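Local coordinates for penicillin binding protein 2X (Streptococcus thermophilus, PDB 5U47), which is probably a septal transpeptidase that cross-links adjacent glycan strands of cell-wall peptidoglycan, and a presumed target of beta-lactam antibiotics, at residues T415-S427 and V531-Y544. The protein carries 1 engineered substitution. Numbering follows the deposited sequence.
Sequences TQVQMLRAFTAIS and VAMVPSEDPEYIMY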
ATOM      1  N   THR A 415       5.158  -2.601  11.404  1.00 22.93           N
ATOM      2  CA  THR A 415       5.270  -2.029  10.084  1.00 22.40           C
ATOM      3  C   THR A 415       4.439  -0.755  10.134  1.00 22.50           C
ATOM      4  O   THR A 415       3.578  -0.580  11.014  1.00 21.70           O
ATOM      5  CB  THR A 415       4.675  -2.919   8.978  1.00 22.84           C
ATOM      6  OG1 THR A 415       3.294  -3.156   9.257  1.00 21.56           O
ATOM      7  CG2 THR A 415       5.393  -4.220   8.923  1.00 24.24           C
ATOM      8  N   GLN A 416       4.685   0.140   9.184  1.00 22.59           N
ATOM      9  CA  GLN A 416       3.945   1.395   9.114  1.00 21.81           C
ATOM     10  C   GLN A 416       2.457   1.120   8.977  1.00 22.44           C
ATOM     11  O   GLN A 416       1.625   1.778   9.630  1.00 20.66           O
ATOM     12  CB  GLN A 416       4.417   2.256   7.923  1.00 22.82           C
ATOM     13  CG  GLN A 416       3.564   3.530   7.801  1.00 23.98           C
ATOM     14  CD  GLN A 416       3.885   4.440   6.646  1.00 24.37           C
ATOM     15  OE1 GLN A 416       3.168   5.423   6.438  1.00 26.05           O
ATOM     16  NE2 GLN A 416       4.920   4.121   5.866  1.00 24.03           N
ATOM     17  N   VAL A 417       2.112   0.152   8.131  1.00 20.04           N
ATOM     18  CA  VAL A 417       0.698  -0.143   7.901  1.00 20.19           C
ATOM     19  C   VAL A 417       0.009  -0.707   9.170  1.00 20.28           C
ATOM     20  O   VAL A 417      -1.174  -0.470   9.366  1.00 20.09           O
ATOM     21  CB  VAL A 417       0.484  -0.968   6.625  1.00 20.31           C
ATOM     22  CG1 VAL A 417       1.024  -2.390   6.800  1.00 20.78           C
ATOM     23  CG2 VAL A 417      -0.983  -0.946   6.206  1.00 20.38           C
ATOM     24  N   GLN A 418       0.744  -1.417  10.037  1.00 20.47           N
ATOM     25  CA  GLN A 418       0.176  -1.857  11.336  1.00 21.51           C
ATOM     26  C   GLN A 418      -0.135  -0.643  12.228  1.00 22.13           C
ATOM     27  O   GLN A 418      -1.178  -0.587  12.900  1.00 21.33           O
ATOM     28  CB  GLN A 418       1.107  -2.825  12.050  1.00 20.96           C
ATOM     29  CG  GLN A 418       1.134  -4.202  11.421  1.00 21.89           C
ATOM     30  CD  GLN A 418       2.126  -5.122  12.081  1.00 23.53           C
ATOM     31  OE1 GLN A 418       3.226  -4.696  12.452  1.00 25.02           O
ATOM     32  NE2 GLN A 418       1.764  -6.401  12.200  1.00 23.07           N
ATOM     33  N   MET A 419       0.757   0.351  12.208  1.00 21.90           N
ATOM     34  CA  MET A 419       0.502   1.562  12.964  1.00 21.80           C
ATOM     35  C   MET A 419      -0.722   2.290  12.420  1.00 21.56           C
ATOM     36  O   MET A 419      -1.560   2.748  13.184  1.00 20.78           O
ATOM     37  CB  MET A 419       1.724   2.492  12.971  1.00 23.12           C
ATOM     38  CG  MET A 419       2.933   1.914  13.711  1.00 24.20           C
ATOM     39  SD  MET A 419       2.611   1.506  15.445  1.00 26.76           S
ATOM     40  CE  MET A 419       2.251   3.109  16.150  1.00 26.88           C
ATOM     41  N   LEU A 420      -0.828   2.399  11.097  1.00 21.81           N
ATOM     42  CA  LEU A 420      -1.977   3.075  10.486  1.00 22.20           C
ATOM     43  C   LEU A 420      -3.283   2.399  10.883  1.00 21.53           C
ATOM     44  O   LEU A 420      -4.255   3.072  11.210  1.00 20.82           O
ATOM     45  CB  LEU A 420      -1.845   3.127   8.953  1.00 21.32           C
ATOM     46  CG  LEU A 420      -0.643   3.938   8.405  1.00 22.11           C
ATOM     47  CD1 LEU A 420      -0.586   3.820   6.884  1.00 22.51           C
ATOM     48  CD2 LEU A 420      -0.729   5.409   8.805  1.00 22.09           C
ATOM     49  N   ARG A 421      -3.283   1.075  10.827  1.00 20.83           N
ATOM     50  CA  ARG A 421      -4.452   0.283  11.186  1.00 21.71           C
ATOM     51  C   ARG A 421      -4.870   0.581  12.646  1.00 21.18           C
ATOM     52  O   ARG A 421      -6.044   0.813  12.925  1.00 21.14           O
ATOM     53  CB  ARG A 421      -4.138  -1.196  11.016  1.00 21.40           C
ATOM     54  CG  ARG A 421      -5.249  -2.134  11.431  1.00 22.40           C
ATOM     55  CD  ARG A 421      -4.884  -3.595  11.187  1.00 23.15           C
ATOM     56  NE  ARG A 421      -3.691  -3.956  11.930  1.00 24.23           N
ATOM     57  CZ  ARG A 421      -3.053  -5.132  11.880  1.00 24.80           C
ATOM     58  NH1 ARG A 421      -1.957  -5.295  12.597  1.00 26.28           N
ATOM     59  NH2 ARG A 421      -3.479  -6.131  11.134  1.00 25.75           N
ATOM     60  N   ALA A 422      -3.899   0.610  13.547  1.00 20.43           N
ATOM     61  CA  ALA A 422      -4.160   0.878  14.968  1.00 22.59           C
ATOM     62  C   ALA A 422      -4.697   2.288  15.150  1.00 24.30           C
ATOM     63  O   ALA A 422      -5.652   2.498  15.919  1.00 23.73           O
ATOM     64  CB  ALA A 422      -2.892   0.677  15.789  1.00 23.30           C
ATOM     65  N   PHE A 423      -4.099   3.251  14.426  1.00 23.05           N
ATOM     66  CA  PHE A 423      -4.549   4.638  14.511  1.00 22.60           C
ATOM     67  C   PHE A 423      -6.009   4.820  14.079  1.00 23.26           C
ATOM     68  O   PHE A 423      -6.695   5.719  14.592  1.00 22.00           O
ATOM     69  CB  PHE A 423      -3.671   5.599  13.692  1.00 23.31           C
ATOM     70  CG  PHE A 423      -2.251   5.752  14.204  1.00 23.87           C
ATOM     71  CD1 PHE A 423      -1.977   5.865  15.564  1.00 25.32           C
ATOM     72  CD2 PHE A 423      -1.201   5.882  13.310  1.00 24.33           C
ATOM     73  CE1 PHE A 423      -0.664   6.047  16.022  1.00 26.11           C
ATOM     74  CE2 PHE A 423       0.107   6.058  13.761  1.00 24.59           C
ATOM     75  CZ  PHE A 423       0.369   6.133  15.116  1.00 24.57           C
ATOM     76  N   THR A 424      -6.504   3.980  13.165  1.00 21.45           N
ATOM     77  CA  THR A 424      -7.886   4.143  12.736  1.00 21.68           C
ATOM     78  C   THR A 424      -8.878   3.947  13.891  1.00 21.83           C
ATOM     79  O   THR A 424      -9.931   4.560  13.870  1.00 22.89           O
ATOM     80  CB  THR A 424      -8.317   3.218  11.557  1.00 21.36           C
ATOM     81  OG1 THR A 424      -8.197   1.843  11.942  1.00 21.85           O
ATOM     82  CG2 THR A 424      -7.511   3.469  10.349  1.00 21.66           C
ATOM     83  N   ALA A 425      -8.562   3.095  14.878  1.00 22.22           N
ATOM     84  CA  ALA A 425      -9.475   2.870  15.997  1.00 23.16           C
ATOM     85  C   ALA A 425      -9.553   4.132  16.860  1.00 24.81           C
ATOM     86  O   ALA A 425     -10.589   4.469  17.399  1.00 24.70           O
ATOM     87  CB  ALA A 425      -9.037   1.680  16.826  1.00 24.23           C
ATOM     88  N   ILE A 426      -8.443   4.847  16.958  1.00 25.17           N
ATOM     89  CA  ILE A 426      -8.407   6.088  17.710  1.00 25.15           C
ATOM     90  C   ILE A 426      -9.235   7.160  17.000  1.00 26.40           C
ATOM     91  O   ILE A 426      -9.992   7.873  17.653  1.00 25.72           O
ATOM     92  CB  ILE A 426      -6.957   6.555  17.886  1.00 25.60           C
ATOM     93  CG1 ILE A 426      -6.134   5.492  18.632  1.00 25.94           C
ATOM     94  CG2 ILE A 426      -6.896   7.911  18.597  1.00 26.54           C
ATOM     95  CD1 ILE A 426      -6.539   5.262  20.068  1.00 27.80           C
ATOM     96  N   SER A 427      -9.089   7.247  15.675  1.00 25.43           N
ATOM     97  CA  SER A 427      -9.765   8.241  14.838  1.00 28.78           C
ATOM     98  C   SER A 427     -11.222   7.930  14.501  1.00 30.62           C
ATOM     99  O   SER A 427     -11.962   8.828  14.083  1.00 34.31           O
ATOM    100  CB  SER A 427      -9.041   8.385  13.480  1.00 28.06           C
ATOM    101  OG  SER A 427      -9.357   7.280  12.591  1.00 32.48           O
ATOM    102  N   VAL A 531       2.156  11.377  14.660  1.00 21.69           N
ATOM    103  CA  VAL A 531       0.832  11.069  14.145  1.00 21.26           C
ATOM    104  C   VAL A 531      -0.006  12.299  14.431  1.00 21.83           C
ATOM    105  O   VAL A 531       0.162  12.922  15.496  1.00 23.04           O
ATOM    106  CB  VAL A 531       0.190   9.829  14.768  1.00 21.87           C
ATOM    107  CG1 VAL A 531       0.042   9.951  16.290  1.00 23.66           C
ATOM    108  CG2 VAL A 531      -1.150   9.557  14.100  1.00 21.46           C
ATOM    109  N   ALA A 532      -0.850  12.678  13.472  1.00 21.28           N
ATOM    110  CA  ALA A 532      -1.719  13.839  13.592  1.00 21.56           C
ATOM    111  C   ALA A 532      -3.100  13.497  13.029  1.00 22.67           C
ATOM    112  O   ALA A 532      -3.213  12.770  12.026  1.00 21.15           O
ATOM    113  CB  ALA A 532      -1.116  15.018  12.847  1.00 21.46           C
ATOM    114  N   MET A 533      -4.133  13.992  13.706  1.00 23.70           N
ATOM    115  CA  MET A 533      -5.518  13.777  13.337  1.00 24.89           C
ATOM    116  C   MET A 533      -6.251  15.105  13.414  1.00 25.29           C
ATOM    117  O   MET A 533      -6.144  15.833  14.393  1.00 25.91           O
ATOM    118  CB  MET A 533      -6.186  12.747  14.263  1.00 26.73           C
ATOM    119  CG  MET A 533      -5.467  11.407  14.294  1.00 26.99           C
ATOM    120  SD  MET A 533      -6.221  10.275  15.448  1.00 31.27           S
ATOM    121  CE  MET A 533      -5.060   8.915  15.531  1.00 28.65           C
ATOM    122  N   VAL A 534      -6.992  15.422  12.365  1.00 24.67           N
ATOM    123  CA  VAL A 534      -7.675  16.684  12.294  1.00 25.42           C
ATOM    124  C   VAL A 534      -9.026  16.496  11.612  1.00 25.91           C
ATOM    125  O   VAL A 534      -9.145  15.636  10.720  1.00 24.24           O
ATOM    126  CB  VAL A 534      -6.800  17.709  11.519  1.00 25.55           C
ATOM    127  CG1 VAL A 534      -6.658  17.321  10.057  1.00 25.25           C
ATOM    128  CG2 VAL A 534      -7.349  19.119  11.636  1.00 26.67           C
ATOM    129  N   PRO A 535     -10.080  17.159  12.094  1.00 27.13           N
ATOM    130  CA  PRO A 535     -10.093  17.955  13.325  1.00 28.89           C
ATOM    131  C   PRO A 535     -10.061  16.974  14.492  1.00 30.29           C
ATOM    132  O   PRO A 535     -10.349  15.798  14.308  1.00 31.16           O
ATOM    133  CB  PRO A 535     -11.429  18.701  13.279  1.00 30.24           C
ATOM    134  CG  PRO A 535     -12.040  18.401  11.964  1.00 29.57           C
ATOM    135  CD  PRO A 535     -11.352  17.220  11.366  1.00 27.89           C
ATOM    136  N   SER A 536      -9.715  17.441  15.678  1.00 31.52           N
ATOM    137  CA  SER A 536      -9.518  16.546  16.807  1.00 32.03           C
ATOM    138  C   SER A 536     -10.748  15.775  17.287  1.00 33.74           C
ATOM    139  O   SER A 536     -10.689  14.568  17.500  1.00 32.69           O
ATOM    140  CB  SER A 536      -8.903  17.320  17.978  1.00 34.30           C
ATOM    141  OG  SER A 536      -8.761  16.473  19.101  1.00 37.03           O
ATOM    142  N   GLU A 537     -11.858  16.475  17.436  1.00 34.99           N
ATOM    143  CA  GLU A 537     -13.044  15.886  17.997  1.00 38.18           C
ATOM    144  C   GLU A 537     -13.787  14.909  17.069  1.00 34.74           C
ATOM    145  O   GLU A 537     -14.357  13.949  17.543  1.00 33.43           O
ATOM    146  CB  GLU A 537     -13.962  17.011  18.462  1.00 42.53           C
ATOM    147  CG  GLU A 537     -14.904  16.616  19.562  1.00 48.61           C
ATOM    148  CD  GLU A 537     -15.429  17.836  20.292  1.00 54.02           C
ATOM    149  OE1 GLU A 537     -16.223  18.592  19.695  1.00 58.97           O
ATOM    150  OE2 GLU A 537     -15.036  18.030  21.464  1.00 57.12           O
ATOM    151  N   ASP A 538     -13.753  15.165  15.772  1.00 32.95           N
ATOM    152  CA  ASP A 538     -14.418  14.327  14.756  1.00 33.66           C
ATOM    153  C   ASP A 538     -13.427  14.221  13.563  1.00 30.86           C
ATOM    154  O   ASP A 538     -13.577  14.904  12.556  1.00 29.91           O
ATOM    155  CB  ASP A 538     -15.732  15.005  14.366  1.00 36.99           C
ATOM    156  CG  ASP A 538     -16.526  14.243  13.303  1.00 40.42           C
ATOM    157  OD1 ASP A 538     -16.200  13.057  12.990  1.00 40.13           O
ATOM    158  OD2 ASP A 538     -17.500  14.861  12.785  1.00 43.17           O
ATOM    159  N   PRO A 539     -12.395  13.370  13.696  1.00 27.98           N
ATOM    160  CA  PRO A 539     -11.340  13.356  12.674  1.00 26.40           C
ATOM    161  C   PRO A 539     -11.779  13.025  11.227  1.00 25.04           C
ATOM    162  O   PRO A 539     -12.668  12.215  11.004  1.00 24.17           O
ATOM    163  CB  PRO A 539     -10.332  12.323  13.205  1.00 26.28           C
ATOM    164  CG  PRO A 539     -10.624  12.176  14.654  1.00 27.38           C
ATOM    165  CD  PRO A 539     -12.087  12.490  14.838  1.00 28.42           C
ATOM    166  N   GLU A 540     -11.155  13.713  10.282  1.00 23.70           N
ATOM    167  CA  GLU A 540     -11.382  13.495   8.867  1.00 24.22           C
ATOM    168  C   GLU A 540     -10.162  12.825   8.261  1.00 22.42           C
ATOM    169  O   GLU A 540     -10.310  11.922   7.432  1.00 22.24           O
ATOM    170  CB  GLU A 540     -11.650  14.816   8.144  1.00 25.42           C
ATOM    171  CG  GLU A 540     -12.890  15.568   8.616  1.00 27.88           C
ATOM    172  CD  GLU A 540     -14.190  14.908   8.191  1.00 30.11           C
ATOM    173  OE1 GLU A 540     -14.181  14.105   7.230  1.00 31.21           O
ATOM    174  OE2 GLU A 540     -15.232  15.215   8.801  1.00 34.38           O
ATOM    175  N   TYR A 541      -8.978  13.254   8.685  1.00 21.18           N
ATOM    176  CA  TYR A 541      -7.718  12.751   8.174  1.00 21.93           C
ATOM    177  C   TYR A 541      -6.716  12.400   9.287  1.00 22.61           C
ATOM    178  O   TYR A 541      -6.698  13.017  10.374  1.00 23.20           O
ATOM    179  CB  TYR A 541      -7.075  13.782   7.201  1.00 22.61           C
ATOM    180  CG  TYR A 541      -8.024  14.153   6.102  1.00 23.87           C
ATOM    181  CD1 TYR A 541      -8.345  13.245   5.089  1.00 24.89           C
ATOM    182  CD2 TYR A 541      -8.680  15.364   6.113  1.00 25.46           C
ATOM    183  CE1 TYR A 541      -9.272  13.564   4.111  1.00 25.59           C
ATOM    184  CE2 TYR A 541      -9.609  15.681   5.146  1.00 26.69           C
ATOM    185  CZ  TYR A 541      -9.903  14.791   4.157  1.00 25.91           C
ATOM    186  OH  TYR A 541     -10.829  15.147   3.214  1.00 26.97           O
ATOM    187  N   ILE A 542      -5.912  11.380   8.996  1.00 21.37           N
ATOM    188  CA  ILE A 542      -4.820  10.932   9.839  1.00 22.32           C
ATOM    189  C   ILE A 542      -3.565  11.068   8.970  1.00 21.65           C
ATOM    190  O   ILE A 542      -3.579  10.712   7.776  1.00 20.29           O
ATOM    191  CB  ILE A 542      -4.906   9.425  10.193  1.00 23.28           C
ATOM    192  CG1 ILE A 542      -6.198   9.094  10.937  1.00 24.57           C
ATOM    193  CG2 ILE A 542      -3.708   9.000  11.053  1.00 24.76           C
ATOM    194  CD1 ILE A 542      -6.508   7.598  10.934  1.00 26.07           C
ATOM    195  N   MET A 543      -2.494  11.568   9.560  1.00 21.00           N
ATOM    196  CA  MET A 543      -1.216  11.627   8.871  1.00 20.58           C
ATOM    197  C   MET A 543      -0.139  11.054   9.784  1.00 20.09           C
ATOM    198  O   MET A 543      -0.111  11.338  10.988  1.00 21.02           O
ATOM    199  CB  MET A 543      -0.884  13.047   8.446  1.00 21.48           C
ATOM    200  CG  MET A 543       0.351  13.121   7.582  1.00 22.56           C
ATOM    201  SD  MET A 543       0.527  14.743   6.820  1.00 23.56           S
ATOM    202  CE  MET A 543       1.876  14.381   5.707  1.00 23.36           C
ATOM    203  N   TYR A 544       0.747  10.254   9.213  1.00 19.67           N
ATOM    204  CA  TYR A 544       1.845   9.629   9.964  1.00 20.10           C
ATOM    205  C   TYR A 544       3.135   9.861   9.212  1.00 19.76           C
ATOM    206  O   TYR A 544       3.232   9.536   8.017  1.00 18.66           O
ATOM    207  CB  TYR A 544       1.553   8.142  10.134  1.00 21.25           C
ATOM    208  CG  TYR A 544       2.577   7.315  10.877  1.00 21.77           C
ATOM    209  CD1 TYR A 544       3.045   7.696  12.130  1.00 22.28           C
ATOM    210  CD2 TYR A 544       2.968   6.081  10.398  1.00 22.93           C
ATOM    211  CE1 TYR A 544       3.939   6.905  12.838  1.00 23.21           C
ATOM    212  CE2 TYR A 544       3.873   5.287  11.098  1.00 23.16           C
ATOM    213  CZ  TYR A 544       4.344   5.696  12.322  1.00 23.11           C
ATOM    214  OH  TYR A 544       5.239   4.908  13.022  1.00 24.13           O
TER
HETATM  215  O   HOH W   1       4.647   7.272   7.457  1.00 33.02           O
HETATM  216  O   HOH W   2     -13.782  10.432  12.666  1.00 39.59           O
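With CG anti to the carbonyl carbon (chi1 -67°), Phe423 reaches from helix 416-427 toward the sheet, where Tyr544, its CG anti to the backbone N (chi1 180°), turns one ring face to Phe423 CE2. The two rings form a T-shaped stack, centroids 5.4 Å apart and planes at 69°: the Phe423 edge points at the Tyr544 face, CE2 landing near the rim. Val531 comes from the opposite direction and sets CG2 over the centre of one Phe423 face, a CH-pi contact 3.6 Å from the centroid. The Tyr544 ring is also met in its plane by the extended chain of Gln416, whose CG lies 3.7 Å from Tyr544 CD2, while Met419 CB and Leu420 CD2 approach obliquely. The Tyr544 hydroxyl is hydrogen-bonded to that of Tyr291. The helix lies against the central antiparallel sheet of the penicillin-binding transpeptidase fold, packed on the hairpin of strands 526-534 and 541-548; helix 558-572 covers the other face. The Val531 side chain also touches part of what is probably the SxxK-type active site. Farther along, the straight Met533 chain carries CE to 3.7 Å from Ile426 CG2, the two side chains crossing at about a right angle. Ser427 CB rests on Ile542, and its OG, 3.3 Å from Ile542 CD1, is hydrogen-bonded to Ala253 O. At both ends a water links the segments: one donates to Tyr544 O and, weakly, to Gln416 OE1, which also bonds Thr249 OG1; the other donates to Ser427 O (2.8 Å) and Pro539 O (2.7 Å), beside the Pro539 ring that packs against Ser427.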